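Major extracellular endoglucanase (Xanthomonas campestris pv. campestris, PDB 4TUF) catalyses the endohydrolysis of (1->4)-beta-D-glucosidic linkages in cellulose, lichenin and cereal beta-D-glucans. Local coordinates at residues S119-T124 / H159-W164; E196-N201 / L216-C221; W164-A169 / D200-S205. All coordinates share one frame; numbering follows the deposited sequence.

Contact 1: residues S119-T124 / H159-W164; sequences SELWYT and HGAATW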
ATOM      1  N   SER A 119     -11.285   7.242  -4.515  1.00 27.31           N
ATOM      2  CA  SER A 119     -12.719   7.213  -4.231  1.00 39.33           C
ATOM      3  C   SER A 119     -13.016   6.830  -2.787  1.00 40.87           C
ATOM      4  O   SER A 119     -12.283   6.049  -2.177  1.00 32.80           O
ATOM      5  CB  SER A 119     -13.441   6.247  -5.171  1.00 37.27           C
ATOM      6  OG  SER A 119     -13.024   4.912  -4.945  1.00 44.61           O
ATOM      7  N   GLU A 120     -14.098   7.390  -2.250  1.00 38.37           N
ATOM      8  CA  GLU A 120     -14.571   7.038  -0.918  1.00 33.51           C
ATOM      9  C   GLU A 120     -14.975   5.568  -0.859  1.00 31.34           C
ATOM     10  O   GLU A 120     -14.580   4.838   0.047  1.00 39.38           O
ATOM     11  CB  GLU A 120     -15.749   7.925  -0.516  1.00 27.30           C
ATOM     12  CG  GLU A 120     -15.353   9.336  -0.143  1.00 30.51           C
ATOM     13  CD  GLU A 120     -16.550  10.194   0.193  1.00 43.52           C
ATOM     14  OE1 GLU A 120     -16.424  11.436   0.167  1.00 40.63           O
ATOM     15  OE2 GLU A 120     -17.623   9.624   0.479  1.00 46.41           O
ATOM     16  N   LEU A 121     -15.758   5.142  -1.843  1.00 25.00           N
ATOM     17  CA  LEU A 121     -16.242   3.773  -1.904  1.00 24.53           C
ATOM     18  C   LEU A 121     -15.532   3.006  -3.009  1.00 29.13           C
ATOM     19  O   LEU A 121     -14.737   3.571  -3.757  1.00 28.70           O
ATOM     20  CB  LEU A 121     -17.751   3.757  -2.133  1.00 22.40           C
ATOM     21  CG  LEU A 121     -18.574   4.642  -1.197  1.00 21.38           C
ATOM     22  CD1 LEU A 121     -20.035   4.640  -1.598  1.00 20.95           C
ATOM     23  CD2 LEU A 121     -18.405   4.158   0.227  1.00 22.24           C
ATOM     24  N   TRP A 122     -15.834   1.721  -3.124  1.00 25.85           N
ATOM     25  CA  TRP A 122     -15.183   0.875  -4.119  1.00 24.74           C
ATOM     26  C   TRP A 122     -15.785   1.086  -5.509  1.00 29.17           C
ATOM     27  O   TRP A 122     -15.419   0.403  -6.467  1.00 35.12           O
ATOM     28  CB  TRP A 122     -15.286  -0.598  -3.707  1.00 30.21           C
ATOM     29  CG  TRP A 122     -16.684  -1.021  -3.400  1.00 35.21           C
ATOM     30  CD1 TRP A 122     -17.533  -1.709  -4.217  1.00 33.36           C
ATOM     31  CD2 TRP A 122     -17.410  -0.763  -2.191  1.00 32.28           C
ATOM     32  NE1 TRP A 122     -18.739  -1.896  -3.590  1.00 35.93           N
ATOM     33  CE2 TRP A 122     -18.690  -1.323  -2.346  1.00 29.30           C
ATOM     34  CE3 TRP A 122     -17.103  -0.105  -0.997  1.00 33.29           C
ATOM     35  CZ2 TRP A 122     -19.660  -1.253  -1.351  1.00 29.77           C
ATOM     36  CZ3 TRP A 122     -18.069  -0.032  -0.010  1.00 32.71           C
ATOM     37  CH2 TRP A 122     -19.331  -0.604  -0.193  1.00 30.71           C
ATOM     38  N   TYR A 123     -16.705   2.042  -5.613  1.00 27.12           N
ATOM     39  CA  TYR A 123     -17.391   2.313  -6.873  1.00 26.15           C
ATOM     40  C   TYR A 123     -17.708   3.784  -6.998  1.00 32.84           C
ATOM     41  O   TYR A 123     -17.786   4.493  -5.992  1.00 31.50           O
ATOM     42  CB  TYR A 123     -18.684   1.509  -6.978  1.00 31.88           C
ATOM     43  CG  TYR A 123     -19.731   1.847  -5.923  1.00 34.04           C
ATOM     44  CD1 TYR A 123     -19.714   1.238  -4.670  1.00 30.44           C
ATOM     45  CD2 TYR A 123     -20.749   2.753  -6.192  1.00 34.25           C
ATOM     46  CE1 TYR A 123     -20.670   1.535  -3.718  1.00 32.49           C
ATOM     47  CE2 TYR A 123     -21.711   3.053  -5.246  1.00 35.49           C
ATOM     48  CZ  TYR A 123     -21.669   2.443  -4.014  1.00 36.01           C
ATOM     49  OH  TYR A 123     -22.635   2.743  -3.078  1.00 33.72           O
ATOM     50  N   THR A 124     -17.896   4.239  -8.234  1.00 30.19           N
ATOM     51  CA  THR A 124     -18.265   5.626  -8.489  1.00 30.21           C
ATOM     52  C   THR A 124     -19.407   5.706  -9.489  1.00 30.83           C
ATOM     53  O   THR A 124     -19.979   4.692  -9.878  1.00 35.33           O
ATOM     54  CB  THR A 124     -17.092   6.435  -9.041  1.00 34.27           C
ATOM     55  OG1 THR A 124     -16.807   5.995 -10.373  1.00 42.26           O
ATOM     56  CG2 THR A 124     -15.856   6.256  -8.173  1.00 31.94           C
ATOM     57  N   HIS A 159     -12.796   5.738   2.659  1.00 34.70           N
ATOM     58  CA  HIS A 159     -13.033   6.849   3.581  1.00 32.26           C
ATOM     59  C   HIS A 159     -14.397   7.465   3.314  1.00 35.52           C
ATOM     60  O   HIS A 159     -15.176   6.935   2.527  1.00 36.44           O
ATOM     61  CB  HIS A 159     -11.938   7.908   3.453  1.00 32.82           C
ATOM     62  CG  HIS A 159     -11.805   8.477   2.075  1.00 36.87           C
ATOM     63  ND1 HIS A 159     -11.217   7.785   1.036  1.00 39.75           N
ATOM     64  CD2 HIS A 159     -12.183   9.673   1.564  1.00 29.26           C
ATOM     65  CE1 HIS A 159     -11.245   8.528  -0.056  1.00 39.40           C
ATOM     66  NE2 HIS A 159     -11.821   9.681   0.239  1.00 35.32           N
ATOM     67  N   GLY A 160     -14.688   8.579   3.978  1.00 30.97           N
ATOM     68  CA  GLY A 160     -15.931   9.294   3.754  1.00 24.00           C
ATOM     69  C   GLY A 160     -17.173   8.492   4.080  1.00 27.62           C
ATOM     70  O   GLY A 160     -17.471   8.225   5.245  1.00 33.49           O
ATOM     71  N   ALA A 161     -17.896   8.094   3.039  1.00 30.56           N
ATOM     72  CA  ALA A 161     -19.171   7.410   3.206  1.00 33.11           C
ATOM     73  C   ALA A 161     -18.980   5.930   3.532  1.00 29.79           C
ATOM     74  O   ALA A 161     -19.916   5.257   3.968  1.00 32.81           O
ATOM     75  CB  ALA A 161     -20.023   7.578   1.958  1.00 22.55           C
ATOM     76  N   ALA A 162     -17.763   5.432   3.334  1.00 27.51           N
ATOM     77  CA  ALA A 162     -17.456   4.032   3.610  1.00 26.73           C
ATOM     78  C   ALA A 162     -17.771   3.681   5.055  1.00 31.98           C
ATOM     79  O   ALA A 162     -17.429   4.425   5.973  1.00 40.10           O
ATOM     80  CB  ALA A 162     -15.993   3.736   3.296  1.00 21.42           C
ATOM     81  N   THR A 163     -18.448   2.560   5.257  1.00 30.45           N
ATOM     82  CA  THR A 163     -18.721   2.089   6.608  1.00 29.28           C
ATOM     83  C   THR A 163     -18.314   0.624   6.750  1.00 36.25           C
ATOM     84  O   THR A 163     -17.764   0.027   5.825  1.00 38.25           O
ATOM     85  CB  THR A 163     -20.203   2.251   6.985  1.00 27.97           C
ATOM     86  OG1 THR A 163     -21.017   1.510   6.066  1.00 29.81           O
ATOM     87  CG2 THR A 163     -20.613   3.725   6.951  1.00 22.73           C
ATOM     88  N   TRP A 164     -18.588   0.054   7.916  1.00 34.75           N
ATOM     89  CA  TRP A 164     -18.158  -1.298   8.234  1.00 26.22           C
ATOM     90  C   TRP A 164     -19.126  -1.902   9.248  1.00 36.23           C
ATOM     91  O   TRP A 164     -19.203  -1.445  10.389  1.00 39.73           O
ATOM     92  CB  TRP A 164     -16.728  -1.276   8.776  1.00 26.08           C
ATOM     93  CG  TRP A 164     -16.095  -2.615   9.034  1.00 29.66           C
ATOM     94  CD1 TRP A 164     -16.645  -3.676   9.689  1.00 37.79           C
ATOM     95  CD2 TRP A 164     -14.766  -3.010   8.683  1.00 30.69           C
ATOM     96  NE1 TRP A 164     -15.749  -4.716   9.749  1.00 35.51           N
ATOM     97  CE2 TRP A 164     -14.587  -4.332   9.139  1.00 32.16           C
ATOM     98  CE3 TRP A 164     -13.712  -2.380   8.018  1.00 25.12           C
ATOM     99  CZ2 TRP A 164     -13.401  -5.032   8.949  1.00 32.51           C
ATOM    100  CZ3 TRP A 164     -12.535  -3.075   7.832  1.00 27.76           C
ATOM    101  CH2 TRP A 164     -12.390  -4.387   8.292  1.00 31.03           C
TER
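Ala161 N donates a hydrogen bond of 3.0 Å to Glu120 OE2. The bond is bent, with an N-H...O angle of 144°. The donor stands above the carboxylate plane, 54° out of it. The Glu120 chain is extended beyond CG, and CD, anti to CA (chi2 178°), lies near the turn 159-162. That turn is a type II' beta turn. Gly160 holds its second position with positive phi. The backbone of Glu120 adds a second bond: His159 N donates to Glu120 O at 3.3 Å. Both loops follow barrel strands, 105-110 and 149-153, at the catalytic face of the glycosyl hydrolase family 5 TIM barrel. Glu157, the proton donor by similarity, lies just before the turn, and its carbonyl O accepts a bond from His159 ND1. Glu120 also lies against the imidazole. Glu120 CA lies over one ring face in a CH-pi contact, 3.9 Å from the centroid. Glu120 CG comes over a face too, 3.6 Å from His159 NE2. Ser119 O approaches the ring obliquely, 3.4 Å from His159 CE1. Ser119, Glu120 and His159 also line a pocket that holds a dihydrogenphosphate ion. Farther along, the Leu121 methyl CD2 rests against the backbone at Ala162, 3.4 Å from Ala162 N, and lies 3.9 Å from Ala162 CB.

Contact 2: residues E196-N201 / L216-C221; sequences EGITDN and LQPLAC
Pro218 packs against Asn201 where the loop after barrel strand 192-195 folds back on itself. Both segments belong to this one long loop of the TIM barrel, which runs on to strand 231-238. The Asn201-Pro218 pair is the close part of the contact. Pro218 CG lies 3.5 Å from Asn201 ND2 and 3.8 Å from Asn201 CG. The first torsion sets Asn201 CG anti to the backbone N (chi1 -160°), and the side chain sets out toward the proline. The meeting is van der Waals packing. The polar end of Asn201 has its partners elsewhere, chiefly Val203 O. Ile198 approaches the same proline more loosely, with 4.4 Å between Ile198 CD1 and Pro218 CG. The touching residues are all buried. Ala220 and Cys221, at the far end of 216-221, are exposed instead and do not meet 196-201; Cys221 forms a disulfide with Cys204. At the inner end lies Glu196, which forms a salt bridge with Arg58 and whose OE1 is bonded to the backbone N of Glu157, the proton donor by similarity. There the approach is made by one leucine branch over a glycine backbone: Leu216 CD2 stands 3.8 Å from Gly197 CA.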
ATOM      1  N   GLU A 196      -7.696  -2.766   3.866  1.00 32.68           N
ATOM      2  CA  GLU A 196      -7.424  -1.546   4.603  1.00 31.61           C
ATOM      3  C   GLU A 196      -8.618  -1.162   5.451  1.00 35.30           C
ATOM      4  O   GLU A 196      -9.726  -1.690   5.285  1.00 31.33           O
ATOM      5  CB  GLU A 196      -7.069  -0.405   3.650  1.00 30.45           C
ATOM      6  CG  GLU A 196      -5.911  -0.719   2.708  1.00 37.51           C
ATOM      7  CD  GLU A 196      -5.636   0.416   1.738  1.00 39.20           C
ATOM      8  OE1 GLU A 196      -5.810   1.587   2.146  1.00 35.65           O
ATOM      9  OE2 GLU A 196      -5.268   0.133   0.572  1.00 36.26           O
ATOM     10  N   GLY A 197      -8.389  -0.230   6.364  1.00 31.73           N
ATOM     11  CA  GLY A 197      -9.456   0.257   7.202  1.00 32.51           C
ATOM     12  C   GLY A 197     -10.296   1.303   6.499  1.00 38.94           C
ATOM     13  O   GLY A 197     -10.183   1.517   5.292  1.00 37.75           O
ATOM     14  N   ILE A 198     -11.163   1.943   7.272  1.00 37.75           N
ATOM     15  CA  ILE A 198     -11.986   3.029   6.781  1.00 32.10           C
ATOM     16  C   ILE A 198     -11.651   4.255   7.619  1.00 36.05           C
ATOM     17  O   ILE A 198     -10.584   4.305   8.234  1.00 41.35           O
ATOM     18  CB  ILE A 198     -13.475   2.681   6.872  1.00 31.13           C
ATOM     19  CG1 ILE A 198     -13.859   2.392   8.325  1.00 26.94           C
ATOM     20  CG2 ILE A 198     -13.773   1.464   6.001  1.00 25.35           C
ATOM     21  CD1 ILE A 198     -15.348   2.392   8.578  1.00 22.29           C
ATOM     22  N   THR A 199     -12.538   5.242   7.651  1.00 29.62           N
ATOM     23  CA  THR A 199     -12.348   6.354   8.574  1.00 35.05           C
ATOM     24  C   THR A 199     -13.372   6.280   9.710  1.00 34.33           C
ATOM     25  O   THR A 199     -13.392   5.296  10.453  1.00 34.33           O
ATOM     26  CB  THR A 199     -12.413   7.720   7.852  1.00 30.18           C
ATOM     27  OG1 THR A 199     -13.539   7.763   6.973  1.00 33.57           O
ATOM     28  CG2 THR A 199     -11.154   7.920   7.040  1.00 25.15           C
ATOM     29  N   ASP A 200     -14.203   7.312   9.856  1.00 28.82           N
ATOM     30  CA  ASP A 200     -15.237   7.319  10.897  1.00 36.41           C
ATOM     31  C   ASP A 200     -16.323   6.287  10.603  1.00 42.93           C
ATOM     32  O   ASP A 200     -16.706   6.089   9.448  1.00 39.85           O
ATOM     33  CB  ASP A 200     -15.873   8.703  11.027  1.00 37.23           C
ATOM     34  CG  ASP A 200     -15.024   9.674  11.829  1.00 45.33           C
ATOM     35  OD1 ASP A 200     -13.886   9.320  12.207  1.00 47.76           O
ATOM     36  OD2 ASP A 200     -15.498  10.804  12.078  1.00 51.37           O
ATOM     37  N   ASN A 201     -16.823   5.639  11.652  1.00 40.26           N
ATOM     38  CA  ASN A 201     -17.869   4.636  11.495  1.00 36.85           C
ATOM     39  C   ASN A 201     -19.010   4.829  12.501  1.00 40.76           C
ATOM     40  O   ASN A 201     -18.778   5.159  13.663  1.00 38.46           O
ATOM     41  CB  ASN A 201     -17.270   3.238  11.632  1.00 38.51           C
ATOM     42  CG  ASN A 201     -18.140   2.171  11.015  1.00 39.42           C
ATOM     43  OD1 ASN A 201     -18.438   2.222   9.824  1.00 40.25           O
ATOM     44  ND2 ASN A 201     -18.541   1.186  11.816  1.00 37.58           N
ATOM     45  N   LEU A 216      -9.388   0.480  11.822  1.00 40.45           N
ATOM     46  CA  LEU A 216      -9.750  -0.931  11.792  1.00 38.91           C
ATOM     47  C   LEU A 216     -10.668  -1.329  12.949  1.00 42.46           C
ATOM     48  O   LEU A 216     -11.019  -2.506  13.090  1.00 37.33           O
ATOM     49  CB  LEU A 216      -8.493  -1.795  11.813  1.00 32.63           C
ATOM     50  CG  LEU A 216      -7.752  -1.933  10.491  1.00 28.03           C
ATOM     51  CD1 LEU A 216      -6.467  -2.694  10.722  1.00 29.50           C
ATOM     52  CD2 LEU A 216      -8.628  -2.651   9.483  1.00 27.54           C
ATOM     53  N   GLN A 217     -11.056  -0.352  13.766  1.00 38.44           N
ATOM     54  CA  GLN A 217     -11.864  -0.610  14.961  1.00 43.86           C
ATOM     55  C   GLN A 217     -13.112  -1.487  14.739  1.00 42.59           C
ATOM     56  O   GLN A 217     -13.366  -2.382  15.545  1.00 44.26           O
ATOM     57  CB  GLN A 217     -12.296   0.711  15.606  1.00 40.09           C
ATOM     58  CG  GLN A 217     -11.224   1.416  16.412  1.00 34.65           C
ATOM     59  CD  GLN A 217     -11.618   2.839  16.750  1.00 42.67           C
ATOM     60  OE1 GLN A 217     -12.061   3.127  17.861  1.00 46.22           O
ATOM     61  NE2 GLN A 217     -11.473   3.738  15.781  1.00 39.75           N
ATOM     62  N   PRO A 218     -13.892  -1.243  13.662  1.00 34.13           N
ATOM     63  CA  PRO A 218     -15.120  -2.042  13.519  1.00 34.24           C
ATOM     64  C   PRO A 218     -14.891  -3.542  13.280  1.00 41.08           C
ATOM     65  O   PRO A 218     -15.846  -4.317  13.350  1.00 51.04           O
ATOM     66  CB  PRO A 218     -15.806  -1.408  12.303  1.00 29.14           C
ATOM     67  CG  PRO A 218     -15.289  -0.022  12.254  1.00 29.08           C
ATOM     68  CD  PRO A 218     -13.852  -0.148  12.674  1.00 32.14           C
ATOM     69  N   LEU A 219     -13.651  -3.943  13.018  1.00 39.63           N
ATOM     70  CA  LEU A 219     -13.317  -5.359  12.854  1.00 34.90           C
ATOM     71  C   LEU A 219     -13.551  -6.147  14.146  1.00 36.00           C
ATOM     72  O   LEU A 219     -13.712  -7.367  14.132  1.00 37.06           O
ATOM     73  CB  LEU A 219     -11.863  -5.505  12.398  1.00 29.55           C
ATOM     74  CG  LEU A 219     -11.296  -6.908  12.203  1.00 37.05           C
ATOM     75  CD1 LEU A 219     -12.128  -7.684  11.190  1.00 43.12           C
ATOM     76  CD2 LEU A 219      -9.846  -6.829  11.758  1.00 36.40           C
ATOM     77  N   ALA A 220     -13.573  -5.445  15.270  1.00 39.16           N
ATOM     78  CA  ALA A 220     -13.798  -6.097  16.552  1.00 41.77           C
ATOM     79  C   ALA A 220     -15.250  -6.551  16.698  1.00 44.56           C
ATOM     80  O   ALA A 220     -15.540  -7.506  17.417  1.00 48.45           O
ATOM     81  CB  ALA A 220     -13.414  -5.164  17.691  1.00 42.67           C
ATOM     82  N   CYS A 221     -16.158  -5.861  16.014  1.00 47.74           N
ATOM     83  CA  CYS A 221     -17.584  -6.175  16.078  1.00 49.11           C
ATOM     84  C   CYS A 221     -18.006  -7.052  14.912  1.00 55.15           C
ATOM     85  O   CYS A 221     -18.944  -7.840  15.024  1.00 57.51           O
ATOM     86  CB  CYS A 221     -18.425  -4.895  16.075  1.00 40.70           C
ATOM     87  SG  CYS A 221     -18.073  -3.764  17.431  1.00109.36           S
TER

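Contact 3: residues W164-A169 / D200-S205; sequences WGTGNA and DNPVCS. With 2HP (dihydrogenphosphate ion), chain H.
Asn201 pairs its side-chain amide with both backbone polar groups of Trp164. Asn201 ND2 donates to Trp164 O at 3.1 Å, on a lone pair in the carbonyl plane. That partner is tilted 23° out of the Asn201 amide plane. On the other arm, Trp164 N reaches Asn201 OD1 at 2.9 Å, but this bond is weak because its N-H...O angle is only 128°. Asn201 ND2 also donates to Val203 O, two residues on in its own loop and close to the amide plane. Two sound bonds and a weak one hold the amide, consistent with the modelled placing of its oxygen and nitrogen. The indole of Trp164 is held elsewhere, its NE1 bonded to Thr222 O. Apolar contacts continue the interface toward the surface. Thr166 CG2 sits 3.5 Å from Pro202 CG, the two side chains crossing at about a right angle, and 4.1 Å from Val203 CG2. Thr166 OG1 lies between the backbone N and the carbonyl carbon (chi1 65°). From there it bonds to Asp172 OD1 and accepts a weak bond from Asn168 N, in the manner of an ST turn. Val203 CG2 touches backbone oxygens as well, 3.9 Å from Gly165 O. Beyond Thr166 the chain leaves 200-205 and runs past a dihydrogenphosphate ion. Gly167 O is 2.9 Å from O4 of the ion, and Asp172 and Lys175 belong to the same pocket. Gly165 and Gly167 both have positive phi, which lets the chain turn here. The arrangement joins two neighbouring loops, those after strands 149-153 and 192-195, at the C-terminal ends of the parallel strands of a TIM barrel.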
ATOM      1  N   TRP A 164     -18.588   0.054   7.916  1.00 34.75           N
ATOM      2  CA  TRP A 164     -18.158  -1.298   8.234  1.00 26.22           C
ATOM      3  C   TRP A 164     -19.126  -1.902   9.248  1.00 36.23           C
ATOM      4  O   TRP A 164     -19.203  -1.445  10.389  1.00 39.73           O
ATOM      5  CB  TRP A 164     -16.728  -1.276   8.776  1.00 26.08           C
ATOM      6  CG  TRP A 164     -16.095  -2.615   9.034  1.00 29.66           C
ATOM      7  CD1 TRP A 164     -16.645  -3.676   9.689  1.00 37.79           C
ATOM      8  CD2 TRP A 164     -14.766  -3.010   8.683  1.00 30.69           C
ATOM      9  NE1 TRP A 164     -15.749  -4.716   9.749  1.00 35.51           N
ATOM     10  CE2 TRP A 164     -14.587  -4.332   9.139  1.00 32.16           C
ATOM     11  CE3 TRP A 164     -13.712  -2.380   8.018  1.00 25.12           C
ATOM     12  CZ2 TRP A 164     -13.401  -5.032   8.949  1.00 32.51           C
ATOM     13  CZ3 TRP A 164     -12.535  -3.075   7.832  1.00 27.76           C
ATOM     14  CH2 TRP A 164     -12.390  -4.387   8.292  1.00 31.03           C
ATOM     15  N   GLY A 165     -19.878  -2.909   8.814  1.00 36.85           N
ATOM     16  CA  GLY A 165     -20.766  -3.655   9.685  1.00 34.28           C
ATOM     17  C   GLY A 165     -22.020  -2.940  10.150  1.00 40.44           C
ATOM     18  O   GLY A 165     -22.512  -3.205  11.250  1.00 50.65           O
ATOM     19  N   THR A 166     -22.553  -2.047   9.320  1.00 39.09           N
ATOM     20  CA  THR A 166     -23.753  -1.292   9.684  1.00 35.63           C
ATOM     21  C   THR A 166     -25.025  -1.881   9.083  1.00 40.14           C
ATOM     22  O   THR A 166     -26.127  -1.419   9.375  1.00 42.10           O
ATOM     23  CB  THR A 166     -23.653   0.175   9.234  1.00 36.77           C
ATOM     24  OG1 THR A 166     -23.614   0.231   7.802  1.00 41.39           O
ATOM     25  CG2 THR A 166     -22.404   0.822   9.799  1.00 31.20           C
ATOM     26  N   GLY A 167     -24.872  -2.896   8.237  1.00 39.74           N
ATOM     27  CA  GLY A 167     -26.013  -3.497   7.568  1.00 35.08           C
ATOM     28  C   GLY A 167     -26.433  -2.729   6.326  1.00 45.28           C
ATOM     29  O   GLY A 167     -27.448  -3.049   5.702  1.00 53.59           O
ATOM     30  N   ASN A 168     -25.654  -1.714   5.962  1.00 45.72           N
ATOM     31  CA  ASN A 168     -25.948  -0.906   4.782  1.00 42.78           C
ATOM     32  C   ASN A 168     -25.082  -1.309   3.601  1.00 44.22           C
ATOM     33  O   ASN A 168     -23.888  -1.011   3.577  1.00 45.30           O
ATOM     34  CB  ASN A 168     -25.750   0.574   5.085  1.00 39.69           C
ATOM     35  CG  ASN A 168     -26.258   1.455   3.983  1.00 41.25           C
ATOM     36  OD1 ASN A 168     -27.456   1.496   3.714  1.00 49.39           O
ATOM     37  ND2 ASN A 168     -25.356   2.178   3.339  1.00 46.71           N
ATOM     38  N   ALA A 169     -25.685  -1.978   2.620  1.00 41.82           N
ATOM     39  CA  ALA A 169     -24.911  -2.610   1.552  1.00 35.88           C
ATOM     40  C   ALA A 169     -24.175  -1.593   0.686  1.00 36.64           C
ATOM     41  O   ALA A 169     -23.104  -1.880   0.155  1.00 42.99           O
ATOM     42  CB  ALA A 169     -25.815  -3.467   0.693  1.00 30.66           C
ATOM     43  N   ASP A 200     -14.203   7.312   9.856  1.00 28.82           N
ATOM     44  CA  ASP A 200     -15.237   7.319  10.897  1.00 36.41           C
ATOM     45  C   ASP A 200     -16.323   6.287  10.603  1.00 42.93           C
ATOM     46  O   ASP A 200     -16.706   6.089   9.448  1.00 39.85           O
ATOM     47  CB  ASP A 200     -15.873   8.703  11.027  1.00 37.23           C
ATOM     48  CG  ASP A 200     -15.024   9.674  11.829  1.00 45.33           C
ATOM     49  OD1 ASP A 200     -13.886   9.320  12.207  1.00 47.76           O
ATOM     50  OD2 ASP A 200     -15.498  10.804  12.078  1.00 51.37           O
ATOM     51  N   ASN A 201     -16.823   5.639  11.652  1.00 40.26           N
ATOM     52  CA  ASN A 201     -17.869   4.636  11.495  1.00 36.85           C
ATOM     53  C   ASN A 201     -19.010   4.829  12.501  1.00 40.76           C
ATOM     54  O   ASN A 201     -18.778   5.159  13.663  1.00 38.46           O
ATOM     55  CB  ASN A 201     -17.270   3.238  11.632  1.00 38.51           C
ATOM     56  CG  ASN A 201     -18.140   2.171  11.015  1.00 39.42           C
ATOM     57  OD1 ASN A 201     -18.438   2.222   9.824  1.00 40.25           O
ATOM     58  ND2 ASN A 201     -18.541   1.186  11.816  1.00 37.58           N
ATOM     59  N   PRO A 202     -20.255   4.637  12.054  1.00 45.11           N
ATOM     60  CA  PRO A 202     -21.393   4.818  12.968  1.00 41.71           C
ATOM     61  C   PRO A 202     -21.502   3.769  14.083  1.00 43.18           C
ATOM     62  O   PRO A 202     -22.253   4.006  15.028  1.00 48.88           O
ATOM     63  CB  PRO A 202     -22.611   4.743  12.038  1.00 28.38           C
ATOM     64  CG  PRO A 202     -22.123   4.135  10.780  1.00 32.52           C
ATOM     65  CD  PRO A 202     -20.676   4.476  10.652  1.00 35.34           C
ATOM     66  N   VAL A 203     -20.790   2.646  13.985  1.00 37.16           N
ATOM     67  CA  VAL A 203     -20.763   1.669  15.079  1.00 37.57           C
ATOM     68  C   VAL A 203     -19.361   1.142  15.352  1.00 41.35           C
ATOM     69  O   VAL A 203     -18.519   1.110  14.459  1.00 43.01           O
ATOM     70  CB  VAL A 203     -21.672   0.432  14.814  1.00 41.03           C
ATOM     71  CG1 VAL A 203     -23.141   0.821  14.755  1.00 33.14           C
ATOM     72  CG2 VAL A 203     -21.238  -0.308  13.557  1.00 35.38           C
ATOM     73  N   CYS A 204     -19.136   0.721  16.595  1.00 46.43           N
ATOM     74  CA  CYS A 204     -17.911   0.035  17.004  1.00 37.66           C
ATOM     75  C   CYS A 204     -16.659   0.791  16.583  1.00 38.38           C
ATOM     76  O   CYS A 204     -15.759   0.233  15.953  1.00 44.92           O
ATOM     77  CB  CYS A 204     -17.894  -1.384  16.432  1.00 36.69           C
ATOM     78  SG  CYS A 204     -16.569  -2.457  17.035  1.00 56.22           S
ATOM     79  N   SER A 205     -16.614   2.070  16.929  1.00 40.70           N
ATOM     80  CA  SER A 205     -15.470   2.909  16.604  1.00 31.73           C
ATOM     81  C   SER A 205     -15.484   4.185  17.429  1.00 35.04           C
ATOM     82  O   SER A 205     -16.513   4.846  17.524  1.00 33.37           O
ATOM     83  CB  SER A 205     -15.464   3.254  15.113  1.00 32.18           C
ATOM     84  OG  SER A 205     -14.502   4.251  14.820  1.00 31.33           O
TER
HETATM   85  P   2HP H 404     -24.812  -5.899   4.454  1.00 85.30           P
HETATM   86  O1  2HP H 404     -24.712  -6.734   3.195  1.00 82.89           O
HETATM   87  O2  2HP H 404     -24.407  -6.722   5.660  1.00 83.71           O
HETATM   88  O3  2HP H 404     -23.894  -4.706   4.346  1.00 80.04           O
HETATM   89  O4  2HP H 404     -26.240  -5.419   4.607  1.00 85.30           O

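All three contacts join loops that follow barrel strands, and they lie on the same side of the chain's centre. Contact 2 is buried and purely van der Waals. Contacts 1 and 3 are partly exposed and combine hydrogen bonds with apolar contacts. In contact 1 a carboxylate and a backbone carbonyl are the acceptors; in contact 3 a neutral amide bonds to backbone. Contacts 1 and 3 share Trp164, and contacts 2 and 3 share Asp200 and Asn201. Trp164 CG packs on Pro218 CB at 3.5 Å, and the Cys204-Cys221 disulfide ties contact 3 to contact 2. Contacts 1 and 2 each bond the backbone of Glu157, the probable proton donor; contact 3 lies farther out.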